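Local coordinates for protein putative secreted endoglycosylceramidase (Rhodococcus hoagii, PDB 6JYZ) that probably hydrolyses the bond between sugar and ceramide in galactosylceramide-type glycolipids, as a secreted endoglycosylceramidase of glycoside hydrolase family 5, at residues G334-Q339 with E399-Q404. Numbering follows the deposited sequence.
Sequences GDPDEQ and EGFAEQ
Pro336 sits on one face of the Phe401 ring: its CB lies 3.9 Å from the ring centroid, only 13° off the ring normal, a CH-pi contact. The backbone helps, since Pro336 CA comes to 3.7 Å from Phe401 CE1. Gln339 meets the far rim of the same ring, with its CB 4.0 Å from Phe401 CZ and its amide oxygen OE1 close to the same carbon, near the ring plane. Amide and ring are nearly coplanar, their planes 22° apart. Gly334 O also approaches the end of the ring, 3.8 Å from Phe401 CE2, at an oblique angle. Beside the ring Pro336 CB rests 4.1 Å from Gly400 CA; a CB on Gly400 would fall too close to Pro336 CB.

Phe401 reaches this place because its CG lies beside the backbone N and anti to the carbonyl carbon (chi1 -69°), which carries the ring over to the turn. That turn is internally braced. The extended Gln339 side chain brings OE1 back to Gly334 N, a noticeably bent 2.7 Å hydrogen bond, which ties the amide to the start of the turn. Asp335 is the N-cap, its OD1 accepting from Asp337 N at 2.9 Å. Were Phe401 replaced by an alanine, Pro336 CB and the Gln339 side chain would probably lose their aromatic partner and a gap would be likely to open between the two helix starts.

Deeper in, Trp359 meets the Phe401 ring edge-to-face, while Trp332 and Val343 also touch it. This is surface packing, in which the short helix 399-405 packs Phe401 against the capped N-terminus of helix 336-353, the helix that links parallel strands 326-330 and 356-359 of the family 5 (beta/alpha)8 barrel.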
loop_
_atom_site.group_PDB
_atom_site.type_symbol
_atom_site.label_atom_id
_atom_site.label_comp_id
_atom_site.label_asym_id
_atom_site.label_seq_id
_atom_site.Cartn_x
_atom_site.Cartn_y
_atom_site.Cartn_z
ATOM N N GLY A 334 -10.184 -3.199 -15.067
ATOM C CA GLY A 334 -10.995 -3.217 -16.303
ATOM C C GLY A 334 -12.306 -2.466 -16.088
ATOM O O GLY A 334 -12.426 -1.502 -15.348
ATOM N N ASP A 335 -13.309 -2.957 -16.829
ATOM C CA ASP A 335 -14.610 -2.294 -16.871
ATOM C C ASP A 335 -15.369 -2.558 -15.569
ATOM O O ASP A 335 -15.632 -3.719 -15.250
ATOM C CB ASP A 335 -15.423 -2.891 -18.030
ATOM C CG ASP A 335 -16.796 -2.296 -18.240
ATOM O OD1 ASP A 335 -17.256 -1.426 -17.443
ATOM O OD2 ASP A 335 -17.297 -2.581 -19.361
ATOM N N PRO A 336 -15.776 -1.545 -14.791
ATOM C CA PRO A 336 -16.549 -1.776 -13.577
ATOM C C PRO A 336 -17.877 -2.484 -13.798
ATOM O O PRO A 336 -18.388 -3.171 -12.925
ATOM C CB PRO A 336 -16.727 -0.360 -12.942
ATOM C CG PRO A 336 -16.464 0.609 -14.090
ATOM C CD PRO A 336 -15.513 -0.100 -15.011
ATOM N N ASP A 337 -18.483 -2.301 -14.987
ATOM C CA ASP A 337 -19.691 -3.050 -15.285
ATOM C C ASP A 337 -19.457 -4.543 -15.205
ATOM O O ASP A 337 -20.385 -5.267 -14.883
ATOM C CB ASP A 337 -20.215 -2.662 -16.677
ATOM C CG ASP A 337 -20.783 -1.249 -16.678
ATOM O OD1 ASP A 337 -21.099 -0.693 -15.563
ATOM O OD2 ASP A 337 -20.934 -0.718 -17.792
ATOM N N GLU A 338 -18.255 -5.003 -15.573
ATOM C CA GLU A 338 -17.915 -6.411 -15.519
ATOM C C GLU A 338 -17.258 -6.806 -14.196
ATOM O O GLU A 338 -17.427 -7.918 -13.781
ATOM C CB GLU A 338 -16.915 -6.741 -16.622
ATOM C CG GLU A 338 -17.500 -6.554 -18.027
ATOM C CD GLU A 338 -18.567 -7.549 -18.483
ATOM O OE1 GLU A 338 -19.287 -8.125 -17.621
ATOM O OE2 GLU A 338 -18.682 -7.758 -19.720
ATOM N N GLN A 339 -16.549 -5.871 -13.516
ATOM C CA GLN A 339 -15.667 -6.312 -12.424
ATOM C C GLN A 339 -16.139 -5.810 -11.068
ATOM O O GLN A 339 -15.506 -6.178 -10.064
ATOM C CB GLN A 339 -14.250 -5.786 -12.726
ATOM C CG GLN A 339 -13.642 -6.474 -13.972
ATOM C CD GLN A 339 -12.254 -5.990 -14.264
ATOM O OE1 GLN A 339 -11.773 -4.995 -13.741
ATOM N NE2 GLN A 339 -11.608 -6.617 -15.227
ATOM N N GLU A 399 -17.510 5.114 -10.722
ATOM C CA GLU A 399 -18.486 4.977 -9.644
ATOM C C GLU A 399 -18.726 3.522 -9.242
ATOM O O GLU A 399 -18.942 3.285 -8.044
ATOM C CB GLU A 399 -19.819 5.612 -10.108
ATOM C CG GLU A 399 -19.744 7.126 -10.202
ATOM C CD GLU A 399 -19.620 7.915 -8.900
ATOM O OE1 GLU A 399 -19.690 7.293 -7.755
ATOM O OE2 GLU A 399 -19.432 9.189 -9.006
ATOM N N GLY A 400 -18.699 2.572 -10.184
ATOM C CA GLY A 400 -18.919 1.185 -9.854
ATOM C C GLY A 400 -17.893 0.628 -8.847
ATOM O O GLY A 400 -18.211 -0.256 -8.071
ATOM N N PHE A 401 -16.635 1.156 -8.923
ATOM C CA PHE A 401 -15.626 0.740 -7.956
ATOM C C PHE A 401 -15.757 1.612 -6.707
ATOM O O PHE A 401 -15.657 1.089 -5.611
ATOM C CB PHE A 401 -14.240 0.837 -8.597
ATOM C CG PHE A 401 -13.979 -0.176 -9.682
ATOM C CD1 PHE A 401 -14.641 -1.400 -9.753
ATOM C CD2 PHE A 401 -13.022 0.122 -10.627
ATOM C CE1 PHE A 401 -14.306 -2.332 -10.738
ATOM C CE2 PHE A 401 -12.662 -0.829 -11.597
ATOM C CZ PHE A 401 -13.340 -2.043 -11.656
ATOM N N ALA A 402 -15.886 2.947 -6.875
ATOM C CA ALA A 402 -15.952 3.861 -5.747
ATOM C C ALA A 402 -17.049 3.465 -4.764
ATOM O O ALA A 402 -16.820 3.591 -3.552
ATOM C CB ALA A 402 -16.095 5.313 -6.142
ATOM N N GLU A 403 -18.205 2.995 -5.271
ATOM C CA GLU A 403 -19.254 2.703 -4.313
ATOM C C GLU A 403 -18.878 1.521 -3.451
ATOM O O GLU A 403 -19.318 1.433 -2.303
ATOM C CB GLU A 403 -20.588 2.557 -5.039
ATOM C CG GLU A 403 -20.754 1.399 -5.950
ATOM C CD GLU A 403 -22.153 1.338 -6.589
ATOM O OE1 GLU A 403 -22.957 2.281 -6.379
ATOM O OE2 GLU A 403 -22.441 0.343 -7.242
ATOM N N GLN A 404 -18.107 0.540 -3.948
ATOM C CA GLN A 404 -17.652 -0.530 -3.089
ATOM C C GLN A 404 -16.613 -0.051 -2.077
ATOM O O GLN A 404 -16.626 -0.438 -0.901
ATOM C CB GLN A 404 -17.060 -1.665 -3.940
ATOM C CG GLN A 404 -18.076 -2.353 -4.837
ATOM C CD GLN A 404 -19.177 -2.977 -4.026
ATOM O OE1 GLN A 404 -18.959 -3.577 -2.971
ATOM N NE2 GLN A 404 -20.368 -2.876 -4.599
#